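Local coordinates for DotU family type IV/VI secretion system protein (Acinetobacter baumannii, PDB 6Y4R) that forms the cytoplasmic domain of TssL, a key component of the type VI secretion system, probably as part of its membrane-associated assembly, at residues I2-L7 / Q44-F50; F30-L35 / W85-L90; D53-D57 / R118-L122; Y60-A64 / L99-F104; A64-E68 / G132-R138. All blocks are in the same frame, centred on the assembly; numbering follows the deposited sequence.

Contact 1 (I2-L7 / Q44-F50); sequences INLIDL and QAKKLQF
Leu4 and Leu7 pack against Ala45, Leu48 and Phe50 in an apolar contact near the protein surface. It joins the short N-terminal helix 4-7 to the C-terminal end of helix 27-47 and the turn that follows. The main feature is a CH-pi contact. Leu4 CD2 sits over one face of the Phe50 ring, 3.6 Å from its centroid and 9° off the normal. Ile2 O lies at the edge of the same ring, 3.7 Å from Phe50 CZ. The two branches of Leu7 divide the work. CD1 reaches Ala45 CB at 3.6 Å, while CD2 lies near Leu48 CD1 and Gln44 OE1. Gln49 has positive phi and closes helix 27-47 with a Schellman motif, and Phe50 follows directly. Leu4 also touches Ala58 of helix 52-71 and Val124 of helix 119-130. One water bridges Leu7 O and Gln44 OE1, donating to both at 2.8 Å. No direct hydrogen bond joins the segments, so the contact rests on apolar packing with one water-mediated polar link at its margin.

Contact 2 (F30-L35 / W85-L90); sequences FREKIL and WLISPL
Arg31 on helix 27-47 reaches across Trp85 to the loop that leads into helix 90-95. Its CB lies 3.5 Å from Trp85 CZ3. CG stays near the same atom, 3.6 Å from Trp85 CZ3 and a little farther from CH2. CG is anti to the backbone N (chi1 -173°), and the chain stays extended to NE, which carries the guanidinium past the indole to Ser88. NE and CZ pass near Ser88 O and Leu90 CD2. At the tip, NH2 donates to Ser88 O at 3.1 Å. This bond is somewhat bent, and the donor is tilted from the carbonyl plane. NH2 also lies 3.5 Å from Ser88 CB. One turn further along the helix, Ile34 CG2 meets Leu90 CD1 at 3.6 Å, and Leu35 CD2 meets Leu90 CD2 at 3.8 Å. Phe30 CD2 approaches Trp85 CZ3, with the two side chains crossing at about a right angle. The polar end of Trp85 is held elsewhere: NE1 donates to Asp67 of helix 52-71, which also accepts from Leu90 N. The aliphatic part of the arginine thus packs against the indole, while its charged end ties a loop carbonyl to the helix.

Contact 3 (D53-D57 / R118-L122); sequences DDIHD and RLAAL
Arg118 reaches from the start of helix 119-130 to two aspartates on helix 52-71. Its NH2 donates to Asp54 OD1 at 2.6 Å. Its NH1 donates to Asp57 OD1 at 2.9 Å, nearly straight at 170°, whereas the Asp54 bond is more bent. Both bonds are part of salt bridges. The two terminal nitrogens therefore serve different carboxylates, and each carboxylate accepts through one oxygen. Asp57 OD1 lies in the guanidinium plane, while Asp54 OD1 is tilted slightly out of it. The Asp54 carboxylate is nearly coplanar with the guanidinium: their planes differ by 20°, against 50° for Asp57. The arginine chain bends at chi2 and chi3, which brings its head alongside helix 52-71. Asp54 OD1 also lies 3.6 Å from Ala121 CB, and Asp54 OD2 faces Ala120 CB at 4.1 Å. The small alanine side chains are consistent with the close approach of the helices: the CA atoms of Asp54 and Ala121 are 5.2 Å apart. Asp54 N is satisfied by Ser51 OG. Leu111 of helix 100-114 touches Arg118, and Ile107 touches Asp57. Two buried carboxylates sharing one arginine probably keep their negative charge. The arrangement is an interhelical salt-bridge network within an all-helical domain.

Contact 4 (Y60-A64 / L99-F104); sequences YAFCA and LAGYQF
Tyr60 on helix 52-71 extends its ring to the first turn of helix 100-114. Its hydroxyl does most of the touching. OH lies 3.3 Å from Ala100 CA and 3.6 Å from Gln103 CB, so it sits against the backbone and CB of Ala100 and the CB of Gln103. With chi1 at 178°, the Tyr60 ring points away from its own backbone N and across to this turn. The backbone N of Phe104 lies at the edge of the tyrosine ring. Next come the alanines. Ala64 CB meets Ala100 CB at 3.7 Å, and Ala61 CB meets Phe104 CE2 at 3.9 Å. Ala64 CB also reaches Phe104 CD2, at 4.4 Å. No hydrogen bond crosses between the segments. The second shell holds further aromatic rings. Phe95 meets Tyr60 edge-to-face, while Phe104 stacks with Phe133 and also meets Phe125. Leu99 occupies the N-cap position of helix 100-114, and its O accepts from Tyr102 N and Gln103 N. The helical segments run roughly antiparallel, at 146°, with axes 10.6 Å apart. Helix 90-95 adjoins this interface through Gln91, and helix 119-130 packs on it through Cys128.

Contact 5 (A64-E68 / G132-R138); sequences ALIDE and GFQGKYR
The turn after helix 119-130 forms a binding site for the carboxylate of Glu68 from helix 52-71, with two consecutive backbone N-H groups and an arginine. Gln134 N donates to Glu68 OE2 at 2.8 Å, on the syn side and nearly straight at 167°. Gly135 N donates to Glu68 OE1 at 3.0 Å, where OE1 uses its syn lone pair. Arg138 NH2 makes a salt bridge to Glu68 OE2 at 3.0 Å. It comes from above the carboxylate plane, and the guanidinium stands perpendicular to it. OE2 thus accepts two bonds from different directions. The glutamate chain is extended and carries the carboxylate into the loop. Gly132, at positive phi, closes helix 119-130 as the C-prime residue of a Schellman motif. Phe133 then turns back onto helix 52-71. Its ring has Ala64 O at the edge, 3.6 Å from CE1, and Glu68 OE1 over one face. Leu65 CD1 packs on Phe133 CB at 3.7 Å. Gly135 takes positive phi, and its N lies over a face of the Phe133 ring, offset toward the rim.

In the fold
Helix 52-71 runs through contacts 3, 4 and 5. Contacts 1 and 2 both use helix 27-47, with centres about 23 Å apart. Contact 4 is the most buried and has no hydrogen bond across it. The others are partly buried, and contact 1 is centred farthest from the middle of the chain. Charge is handled differently: one arginine serves two aspartates in contact 3, whereas one glutamate gathers an arginine and two backbone N-H groups in contact 5. Contact 2 mixes an arginine-carbonyl bond with apolar packing. Contacts 4 and 5 share Ala64 and join through Phe104 and Phe133. Asp67 links contact 5 to contact 2, and Ile55 links contact 3 to contact 1.

Contact 1 (I2-L7 / Q44-F50)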
# COMPACT_ATOMS: atom_id res chain seq x y z
N ILE A 2 -3.50 -19.31 1.10
CA ILE A 2 -3.63 -18.04 0.40
C ILE A 2 -3.36 -16.91 1.38
O ILE A 2 -3.82 -16.94 2.53
CB ILE A 2 -5.03 -17.93 -0.24
CG1 ILE A 2 -5.14 -18.87 -1.44
CG2 ILE A 2 -5.33 -16.49 -0.65
CD1 ILE A 2 -4.30 -18.44 -2.63
N ASN A 3 -2.59 -15.92 0.93
CA ASN A 3 -2.10 -14.83 1.76
C ASN A 3 -2.79 -13.53 1.34
O ASN A 3 -3.39 -13.44 0.27
CB ASN A 3 -0.57 -14.78 1.64
CG ASN A 3 0.07 -13.58 2.33
OD1 ASN A 3 -0.44 -13.03 3.32
ND2 ASN A 3 1.24 -13.19 1.82
N LEU A 4 -2.67 -12.51 2.20
CA LEU A 4 -3.24 -11.20 1.88
C LEU A 4 -2.46 -10.53 0.75
O LEU A 4 -3.01 -9.71 0.02
CB LEU A 4 -3.25 -10.32 3.13
CG LEU A 4 -4.33 -10.49 4.22
CD1 LEU A 4 -4.20 -9.40 5.26
CD2 LEU A 4 -5.75 -10.53 3.65
N ILE A 5 -1.17 -10.87 0.61
CA ILE A 5 -0.40 -10.42 -0.54
C ILE A 5 -0.96 -11.02 -1.83
O ILE A 5 -1.00 -10.35 -2.87
CB ILE A 5 1.09 -10.78 -0.35
CG1 ILE A 5 1.75 -9.88 0.68
CG2 ILE A 5 1.86 -10.67 -1.65
CD1 ILE A 5 1.85 -8.47 0.16
N ASP A 6 -1.41 -12.28 -1.78
CA ASP A 6 -1.97 -12.94 -2.96
C ASP A 6 -3.35 -12.41 -3.34
O ASP A 6 -3.69 -12.39 -4.54
CB ASP A 6 -2.02 -14.47 -2.75
CG ASP A 6 -0.63 -15.08 -2.48
OD1 ASP A 6 0.36 -14.65 -3.12
OD2 ASP A 6 -0.55 -16.04 -1.69
N LEU A 7 -4.16 -11.96 -2.37
CA LEU A 7 -5.46 -11.38 -2.71
C LEU A 7 -5.30 -9.99 -3.33
O LEU A 7 -6.11 -9.60 -4.18
CB LEU A 7 -6.35 -11.29 -1.47
CG LEU A 7 -6.73 -12.56 -0.73
CD1 LEU A 7 -7.47 -12.19 0.54
CD2 LEU A 7 -7.63 -13.43 -1.61
N GLN A 44 -13.35 -11.06 -0.63
CA GLN A 44 -12.62 -12.33 -0.64
C GLN A 44 -11.87 -12.56 0.66
O GLN A 44 -11.81 -13.69 1.15
CB GLN A 44 -11.65 -12.38 -1.82
CG GLN A 44 -12.30 -12.46 -3.19
CD GLN A 44 -11.27 -12.72 -4.27
OE1 GLN A 44 -10.06 -12.55 -4.05
NE2 GLN A 44 -11.74 -13.17 -5.44
N ALA A 45 -11.28 -11.51 1.23
CA ALA A 45 -10.56 -11.67 2.50
C ALA A 45 -11.53 -11.93 3.65
O ALA A 45 -11.19 -12.67 4.58
CB ALA A 45 -9.69 -10.45 2.78
N LYS A 46 -12.73 -11.32 3.61
CA LYS A 46 -13.73 -11.59 4.63
C LYS A 46 -14.23 -13.03 4.57
O LYS A 46 -14.37 -13.66 5.62
CB LYS A 46 -14.92 -10.63 4.51
CG LYS A 46 -14.60 -9.14 4.55
CD LYS A 46 -15.87 -8.38 4.98
CE LYS A 46 -17.10 -8.82 4.15
NZ LYS A 46 -18.36 -8.46 4.92
N LYS A 47 -14.40 -13.60 3.36
CA LYS A 47 -14.86 -14.99 3.26
C LYS A 47 -13.81 -15.99 3.62
O LYS A 47 -14.15 -17.14 3.92
CB LYS A 47 -15.10 -15.47 1.84
CG LYS A 47 -16.37 -15.55 1.14
CD LYS A 47 -16.23 -14.96 -0.13
CE LYS A 47 -17.31 -15.60 -0.80
NZ LYS A 47 -17.35 -15.12 -2.16
N LEU A 48 -12.55 -15.61 3.49
CA LEU A 48 -11.47 -16.47 3.93
C LEU A 48 -11.16 -16.25 5.40
O LEU A 48 -10.22 -16.85 5.91
CB LEU A 48 -10.22 -16.28 3.07
CG LEU A 48 -10.27 -16.74 1.60
CD1 LEU A 48 -8.96 -16.40 0.87
CD2 LEU A 48 -10.59 -18.23 1.48
N GLN A 49 -11.95 -15.41 6.06
CA GLN A 49 -12.04 -15.32 7.51
C GLN A 49 -10.86 -14.57 8.10
O GLN A 49 -10.51 -14.78 9.26
CB GLN A 49 -12.17 -16.73 8.13
CG GLN A 49 -13.20 -17.62 7.40
CD GLN A 49 -14.33 -18.15 8.25
OE1 GLN A 49 -14.53 -17.71 9.38
NE2 GLN A 49 -15.09 -19.10 7.70
N PHE A 50 -10.21 -13.69 7.33
CA PHE A 50 -9.22 -12.79 7.92
C PHE A 50 -9.94 -11.78 8.81
O PHE A 50 -11.06 -11.36 8.51
CB PHE A 50 -8.42 -12.04 6.86
CG PHE A 50 -7.50 -12.90 6.02
CD1 PHE A 50 -6.15 -13.00 6.34
CD2 PHE A 50 -7.98 -13.56 4.90
CE1 PHE A 50 -5.30 -13.77 5.57
CE2 PHE A 50 -7.13 -14.33 4.13
CZ PHE A 50 -5.79 -14.44 4.47
O HOH W 1 -8.85 -10.05 -4.19

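Contact 2 (F30-L35 / W85-L90)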
# COMPACT_ATOMS: atom_id res chain seq x y z
N PHE A 30 -9.23 4.15 -14.46
CA PHE A 30 -8.19 3.56 -13.63
C PHE A 30 -8.54 3.63 -12.15
O PHE A 30 -8.28 2.69 -11.39
CB PHE A 30 -6.86 4.27 -13.93
CG PHE A 30 -5.69 3.75 -13.14
CD1 PHE A 30 -5.09 2.55 -13.48
CD2 PHE A 30 -5.21 4.44 -12.04
CE1 PHE A 30 -4.00 2.06 -12.74
CE2 PHE A 30 -4.14 3.97 -11.31
CZ PHE A 30 -3.52 2.77 -11.66
N ARG A 31 -9.17 4.73 -11.71
CA ARG A 31 -9.44 4.88 -10.28
C ARG A 31 -10.57 3.96 -9.83
O ARG A 31 -10.52 3.41 -8.72
CB ARG A 31 -9.82 6.33 -9.96
CG ARG A 31 -9.97 6.65 -8.45
CD ARG A 31 -10.59 8.01 -8.33
NE ARG A 31 -10.54 8.53 -6.97
CZ ARG A 31 -11.61 8.75 -6.20
NH1 ARG A 31 -12.81 8.50 -6.66
NH2 ARG A 31 -11.45 9.25 -4.99
N GLU A 32 -11.62 3.84 -10.65
CA GLU A 32 -12.71 2.92 -10.34
C GLU A 32 -12.27 1.47 -10.44
O GLU A 32 -12.86 0.60 -9.79
CB GLU A 32 -13.91 3.22 -11.27
CG GLU A 32 -14.97 2.10 -11.49
CD GLU A 32 -15.49 1.43 -10.21
OE1 GLU A 32 -15.45 0.18 -10.14
OE2 GLU A 32 -15.94 2.13 -9.27
N LYS A 33 -11.21 1.18 -11.20
CA LYS A 33 -10.69 -0.18 -11.22
C LYS A 33 -10.01 -0.52 -9.90
O LYS A 33 -10.17 -1.64 -9.39
CB LYS A 33 -9.75 -0.36 -12.41
CG LYS A 33 -9.39 -1.79 -12.71
CD LYS A 33 -8.12 -1.87 -13.55
CE LYS A 33 -8.34 -1.21 -14.93
NZ LYS A 33 -7.21 -1.43 -15.90
N ILE A 34 -9.30 0.45 -9.31
CA ILE A 34 -8.70 0.29 -7.98
C ILE A 34 -9.78 0.10 -6.91
O ILE A 34 -9.66 -0.76 -6.03
CB ILE A 34 -7.81 1.51 -7.65
CG1 ILE A 34 -6.69 1.70 -8.69
CG2 ILE A 34 -7.27 1.42 -6.20
CD1 ILE A 34 -5.66 0.61 -8.72
N LEU A 35 -10.83 0.93 -6.95
CA LEU A 35 -11.89 0.81 -5.95
C LEU A 35 -12.59 -0.53 -6.03
O LEU A 35 -12.92 -1.13 -5.00
CB LEU A 35 -12.91 1.95 -6.09
CG LEU A 35 -12.41 3.38 -5.88
CD1 LEU A 35 -13.47 4.39 -6.34
CD2 LEU A 35 -12.01 3.59 -4.42
N TRP A 85 -6.20 12.67 -10.02
CA TRP A 85 -6.11 11.95 -8.76
C TRP A 85 -6.14 12.89 -7.57
O TRP A 85 -6.77 12.59 -6.55
CB TRP A 85 -4.83 11.10 -8.74
CG TRP A 85 -4.85 9.94 -7.77
CD1 TRP A 85 -4.34 9.92 -6.50
CD2 TRP A 85 -5.40 8.64 -8.01
NE1 TRP A 85 -4.53 8.67 -5.94
CE2 TRP A 85 -5.18 7.87 -6.85
CE3 TRP A 85 -6.04 8.04 -9.10
CZ2 TRP A 85 -5.58 6.54 -6.74
CZ3 TRP A 85 -6.44 6.72 -9.00
CH2 TRP A 85 -6.22 5.99 -7.82
N LEU A 86 -5.48 14.05 -7.67
CA LEU A 86 -5.35 14.97 -6.54
C LEU A 86 -6.70 15.56 -6.11
O LEU A 86 -6.81 16.09 -4.99
CB LEU A 86 -4.34 16.07 -6.88
CG LEU A 86 -4.69 17.08 -7.98
CD1 LEU A 86 -5.58 18.25 -7.50
CD2 LEU A 86 -3.42 17.58 -8.68
N ILE A 87 -7.71 15.48 -6.97
CA ILE A 87 -9.07 15.87 -6.60
C ILE A 87 -9.50 15.16 -5.32
O ILE A 87 -10.12 15.76 -4.42
CB ILE A 87 -10.04 15.57 -7.75
CG1 ILE A 87 -9.70 16.42 -8.97
CG2 ILE A 87 -11.48 15.80 -7.29
CD1 ILE A 87 -9.55 17.90 -8.64
N SER A 88 -9.25 13.85 -5.25
CA SER A 88 -9.53 13.05 -4.06
C SER A 88 -8.57 11.88 -4.01
O SER A 88 -8.84 10.84 -4.63
CB SER A 88 -10.97 12.54 -4.04
OG SER A 88 -11.26 12.04 -2.74
N PRO A 89 -7.47 11.98 -3.30
CA PRO A 89 -6.63 10.80 -3.11
C PRO A 89 -7.35 9.78 -2.25
O PRO A 89 -8.21 10.12 -1.43
CB PRO A 89 -5.36 11.34 -2.44
CG PRO A 89 -5.47 12.84 -2.52
CD PRO A 89 -6.88 13.21 -2.77
N LEU A 90 -7.02 8.50 -2.47
CA LEU A 90 -7.79 7.42 -1.84
C LEU A 90 -7.59 7.38 -0.33
O LEU A 90 -8.46 6.88 0.41
CB LEU A 90 -7.41 6.08 -2.44
CG LEU A 90 -7.78 5.92 -3.91
CD1 LEU A 90 -7.44 4.51 -4.45
CD2 LEU A 90 -9.25 6.25 -4.10

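Contact 3 (D53-D57 / R118-L122)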
# COMPACT_ATOMS: atom_id res chain seq x y z
N ASP A 53 -9.44 -6.20 11.20
CA ASP A 53 -8.31 -5.28 11.25
C ASP A 53 -7.27 -5.60 10.19
O ASP A 53 -6.69 -4.67 9.59
CB ASP A 53 -7.66 -5.28 12.64
CG ASP A 53 -8.66 -5.11 13.75
OD1 ASP A 53 -8.94 -3.96 14.15
OD2 ASP A 53 -9.17 -6.14 14.25
N ASP A 54 -7.04 -6.89 9.90
CA ASP A 54 -6.11 -7.26 8.82
C ASP A 54 -6.61 -6.73 7.48
O ASP A 54 -5.84 -6.11 6.73
CB ASP A 54 -5.92 -8.78 8.75
CG ASP A 54 -4.94 -9.32 9.81
OD1 ASP A 54 -4.49 -8.54 10.68
OD2 ASP A 54 -4.60 -10.53 9.75
N ILE A 55 -7.90 -6.90 7.19
CA ILE A 55 -8.47 -6.39 5.94
C ILE A 55 -8.33 -4.87 5.88
O ILE A 55 -7.91 -4.30 4.87
CB ILE A 55 -9.95 -6.82 5.81
CG1 ILE A 55 -10.12 -8.32 5.56
CG2 ILE A 55 -10.65 -6.00 4.70
CD1 ILE A 55 -11.43 -8.86 6.12
N HIS A 56 -8.70 -4.21 6.98
CA HIS A 56 -8.66 -2.75 7.06
C HIS A 56 -7.24 -2.24 6.85
O HIS A 56 -7.01 -1.27 6.11
CB HIS A 56 -9.19 -2.30 8.44
CG HIS A 56 -9.13 -0.83 8.71
ND1 HIS A 56 -10.15 0.03 8.41
CD2 HIS A 56 -8.15 -0.07 9.26
CE1 HIS A 56 -9.82 1.26 8.78
NE2 HIS A 56 -8.60 1.23 9.29
N ASP A 57 -6.25 -2.88 7.48
CA ASP A 57 -4.88 -2.36 7.41
C ASP A 57 -4.18 -2.72 6.11
O ASP A 57 -3.33 -1.95 5.67
CB ASP A 57 -4.04 -2.85 8.60
CG ASP A 57 -4.50 -2.25 9.92
OD1 ASP A 57 -4.24 -2.86 10.99
OD2 ASP A 57 -5.13 -1.17 9.89
N ARG A 118 -0.53 -11.23 13.65
CA ARG A 118 -0.92 -10.33 12.57
C ARG A 118 0.08 -10.34 11.42
O ARG A 118 0.19 -9.35 10.67
CB ARG A 118 -1.15 -8.91 13.09
CG ARG A 118 -2.16 -8.93 14.23
CD ARG A 118 -3.37 -8.07 14.00
NE ARG A 118 -3.14 -6.64 13.97
CZ ARG A 118 -3.63 -5.81 13.05
NH1 ARG A 118 -3.40 -4.52 13.18
NH2 ARG A 118 -4.31 -6.30 12.03
N LEU A 119 0.73 -11.49 11.20
CA LEU A 119 1.80 -11.62 10.21
C LEU A 119 1.28 -11.50 8.79
O LEU A 119 2.04 -11.11 7.90
CB LEU A 119 2.53 -12.95 10.40
CG LEU A 119 3.41 -13.51 9.28
CD1 LEU A 119 4.70 -12.75 9.16
CD2 LEU A 119 3.71 -14.98 9.56
N ALA A 120 0.01 -11.85 8.55
CA ALA A 120 -0.55 -11.64 7.22
C ALA A 120 -0.61 -10.15 6.90
O ALA A 120 -0.25 -9.73 5.80
CB ALA A 120 -1.94 -12.28 7.09
N ALA A 121 -1.07 -9.33 7.85
CA ALA A 121 -1.05 -7.89 7.64
C ALA A 121 0.38 -7.37 7.49
O ALA A 121 0.64 -6.52 6.64
CB ALA A 121 -1.73 -7.17 8.81
N LEU A 122 1.32 -7.91 8.26
CA LEU A 122 2.66 -7.34 8.27
C LEU A 122 3.41 -7.66 6.99
O LEU A 122 4.26 -6.86 6.56
CB LEU A 122 3.41 -7.77 9.54
CG LEU A 122 4.91 -7.50 9.71
CD1 LEU A 122 5.11 -6.03 10.05
CD2 LEU A 122 5.44 -8.34 10.83

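Contact 4 (Y60-A64 / L99-F104)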
# COMPACT_ATOMS: atom_id res chain seq x y z
N TYR A 60 -5.53 -0.17 3.80
CA TYR A 60 -4.98 1.14 4.15
C TYR A 60 -3.58 1.32 3.59
O TYR A 60 -3.25 2.37 3.03
CB TYR A 60 -4.98 1.32 5.68
CG TYR A 60 -4.39 2.64 6.14
CD1 TYR A 60 -3.00 2.81 6.28
CD2 TYR A 60 -5.21 3.73 6.43
CE1 TYR A 60 -2.46 4.02 6.67
CE2 TYR A 60 -4.68 4.94 6.83
CZ TYR A 60 -3.31 5.09 6.95
OH TYR A 60 -2.79 6.31 7.35
N ALA A 61 -2.74 0.29 3.74
CA ALA A 61 -1.37 0.33 3.23
C ALA A 61 -1.35 0.44 1.72
O ALA A 61 -0.52 1.15 1.15
CB ALA A 61 -0.61 -0.92 3.68
N PHE A 62 -2.24 -0.29 1.04
CA PHE A 62 -2.26 -0.24 -0.41
C PHE A 62 -2.69 1.14 -0.90
O PHE A 62 -2.19 1.62 -1.92
CB PHE A 62 -3.18 -1.32 -0.97
CG PHE A 62 -3.37 -1.25 -2.46
CD1 PHE A 62 -2.64 -2.08 -3.29
CD2 PHE A 62 -4.29 -0.38 -3.04
CE1 PHE A 62 -2.81 -2.03 -4.68
CE2 PHE A 62 -4.46 -0.32 -4.43
CZ PHE A 62 -3.72 -1.15 -5.24
N CYS A 63 -3.64 1.77 -0.21
CA CYS A 63 -4.08 3.10 -0.61
C CYS A 63 -3.00 4.15 -0.32
O CYS A 63 -2.77 5.05 -1.14
CB CYS A 63 -5.39 3.45 0.10
SG CYS A 63 -6.79 2.44 -0.51
N ALA A 64 -2.33 4.06 0.83
CA ALA A 64 -1.20 4.95 1.07
C ALA A 64 -0.13 4.79 -0.01
O ALA A 64 0.48 5.77 -0.44
CB ALA A 64 -0.63 4.71 2.47
N LEU A 99 -2.47 11.61 6.86
CA LEU A 99 -1.36 11.36 7.78
C LEU A 99 -0.69 10.03 7.49
O LEU A 99 0.03 9.51 8.35
CB LEU A 99 -1.85 11.40 9.23
CG LEU A 99 -2.51 12.66 9.79
CD1 LEU A 99 -2.97 12.38 11.20
CD2 LEU A 99 -1.60 13.87 9.75
N ALA A 100 -0.93 9.46 6.31
CA ALA A 100 -0.42 8.14 5.98
C ALA A 100 1.10 8.07 6.02
O ALA A 100 1.66 7.02 6.38
CB ALA A 100 -0.93 7.75 4.59
N GLY A 101 1.79 9.15 5.66
CA GLY A 101 3.25 9.16 5.74
C GLY A 101 3.77 8.81 7.12
O GLY A 101 4.82 8.19 7.25
N TYR A 102 3.05 9.20 8.17
CA TYR A 102 3.40 8.88 9.54
C TYR A 102 2.66 7.67 10.07
O TYR A 102 3.26 6.82 10.74
CB TYR A 102 3.11 10.07 10.47
CG TYR A 102 3.98 11.28 10.23
CD1 TYR A 102 3.76 12.13 9.16
CD2 TYR A 102 5.03 11.57 11.09
CE1 TYR A 102 4.57 13.23 8.94
CE2 TYR A 102 5.84 12.67 10.89
CZ TYR A 102 5.60 13.49 9.81
OH TYR A 102 6.42 14.58 9.62
N GLN A 103 1.38 7.54 9.77
CA GLN A 103 0.56 6.54 10.42
C GLN A 103 0.75 5.15 9.83
O GLN A 103 0.51 4.15 10.53
CB GLN A 103 -0.90 6.99 10.37
CG GLN A 103 -1.86 6.05 11.03
CD GLN A 103 -3.14 6.73 11.33
OE1 GLN A 103 -4.20 6.11 11.36
NE2 GLN A 103 -3.07 8.03 11.58
N PHE A 104 1.21 5.05 8.59
CA PHE A 104 1.64 3.76 8.05
C PHE A 104 2.69 3.12 8.95
O PHE A 104 2.71 1.90 9.14
CB PHE A 104 2.15 3.97 6.62
CG PHE A 104 2.75 2.76 5.95
CD1 PHE A 104 3.98 2.22 6.35
CD2 PHE A 104 2.11 2.18 4.85
CE1 PHE A 104 4.54 1.12 5.70
CE2 PHE A 104 2.68 1.07 4.19
CZ PHE A 104 3.89 0.55 4.62

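Contact 5 (A64-E68 / G132-R138)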
# COMPACT_ATOMS: atom_id res chain seq x y z
N ALA A 64 -2.33 4.06 0.83
CA ALA A 64 -1.20 4.95 1.07
C ALA A 64 -0.13 4.79 -0.01
O ALA A 64 0.48 5.77 -0.44
CB ALA A 64 -0.63 4.71 2.47
N LEU A 65 0.07 3.56 -0.49
CA LEU A 65 1.14 3.25 -1.45
C LEU A 65 0.80 3.70 -2.87
O LEU A 65 1.66 4.24 -3.57
CB LEU A 65 1.45 1.75 -1.41
CG LEU A 65 2.19 1.08 -2.55
CD1 LEU A 65 3.65 1.48 -2.57
CD2 LEU A 65 2.06 -0.42 -2.40
N ILE A 66 -0.43 3.42 -3.33
CA ILE A 66 -0.86 3.87 -4.65
C ILE A 66 -0.92 5.39 -4.71
O ILE A 66 -0.57 5.99 -5.74
CB ILE A 66 -2.22 3.24 -5.02
CG1 ILE A 66 -2.63 3.62 -6.45
CG2 ILE A 66 -3.32 3.66 -4.04
CD1 ILE A 66 -1.64 3.22 -7.48
N ASP A 67 -1.30 6.05 -3.61
CA ASP A 67 -1.37 7.51 -3.64
C ASP A 67 0.00 8.13 -3.84
O ASP A 67 0.17 9.03 -4.68
CB ASP A 67 -1.98 8.08 -2.35
CG ASP A 67 -3.52 7.96 -2.26
OD1 ASP A 67 -4.18 7.58 -3.25
OD2 ASP A 67 -4.08 8.38 -1.22
N GLU A 68 1.02 7.62 -3.14
CA GLU A 68 2.34 8.26 -3.22
C GLU A 68 3.11 7.87 -4.47
O GLU A 68 3.92 8.66 -4.96
CB GLU A 68 3.15 7.97 -1.96
CG GLU A 68 4.66 8.20 -2.11
CD GLU A 68 5.49 7.78 -0.90
OE1 GLU A 68 5.19 8.27 0.20
OE2 GLU A 68 6.43 6.96 -1.04
N GLY A 132 8.35 0.65 -2.99
CA GLY A 132 8.77 2.04 -3.10
C GLY A 132 8.14 3.01 -2.14
O GLY A 132 8.50 4.19 -2.15
N PHE A 133 7.25 2.55 -1.26
CA PHE A 133 6.63 3.45 -0.32
C PHE A 133 7.66 3.96 0.67
O PHE A 133 8.40 3.17 1.28
CB PHE A 133 5.48 2.77 0.42
CG PHE A 133 4.80 3.66 1.44
CD1 PHE A 133 3.70 4.43 1.09
CD2 PHE A 133 5.29 3.75 2.73
CE1 PHE A 133 3.09 5.27 2.02
CE2 PHE A 133 4.67 4.59 3.66
CZ PHE A 133 3.57 5.34 3.30
N GLN A 134 7.75 5.28 0.80
CA GLN A 134 8.65 5.95 1.73
C GLN A 134 7.94 6.70 2.84
O GLN A 134 8.39 6.66 3.99
CB GLN A 134 9.52 6.94 0.96
CG GLN A 134 10.14 6.32 -0.23
CD GLN A 134 11.29 7.12 -0.73
OE1 GLN A 134 12.23 6.54 -1.27
NE2 GLN A 134 11.22 8.44 -0.59
N GLY A 135 6.82 7.35 2.53
CA GLY A 135 6.11 8.11 3.54
C GLY A 135 6.98 9.19 4.14
O GLY A 135 7.58 10.02 3.45
N LYS A 136 7.02 9.17 5.46
CA LYS A 136 7.69 10.19 6.25
C LYS A 136 9.21 10.13 6.12
O LYS A 136 9.88 11.14 6.38
CB LYS A 136 7.20 10.04 7.69
CG LYS A 136 8.08 10.58 8.76
CD LYS A 136 7.88 9.80 10.06
CE LYS A 136 8.28 8.34 9.88
NZ LYS A 136 8.13 7.57 11.16
N TYR A 137 9.76 9.01 5.65
CA TYR A 137 11.19 8.83 5.47
C TYR A 137 11.72 9.50 4.21
O TYR A 137 12.94 9.49 4.00
CB TYR A 137 11.53 7.35 5.41
CG TYR A 137 11.44 6.66 6.74
CD1 TYR A 137 10.24 6.14 7.19
CD2 TYR A 137 12.55 6.54 7.55
CE1 TYR A 137 10.15 5.51 8.41
CE2 TYR A 137 12.47 5.91 8.77
CZ TYR A 137 11.26 5.40 9.19
OH TYR A 137 11.14 4.76 10.40
N ARG A 138 10.84 10.05 3.37
CA ARG A 138 11.28 10.71 2.14
C ARG A 138 12.08 11.98 2.42
O ARG A 138 13.04 12.27 1.69
CB ARG A 138 10.06 11.01 1.25
CG ARG A 138 10.43 11.65 -0.10
CD ARG A 138 9.27 11.69 -1.11
NE ARG A 138 8.72 10.36 -1.39
CZ ARG A 138 9.16 9.55 -2.35
NH1 ARG A 138 10.17 9.93 -3.13
NH2 ARG A 138 8.61 8.35 -2.51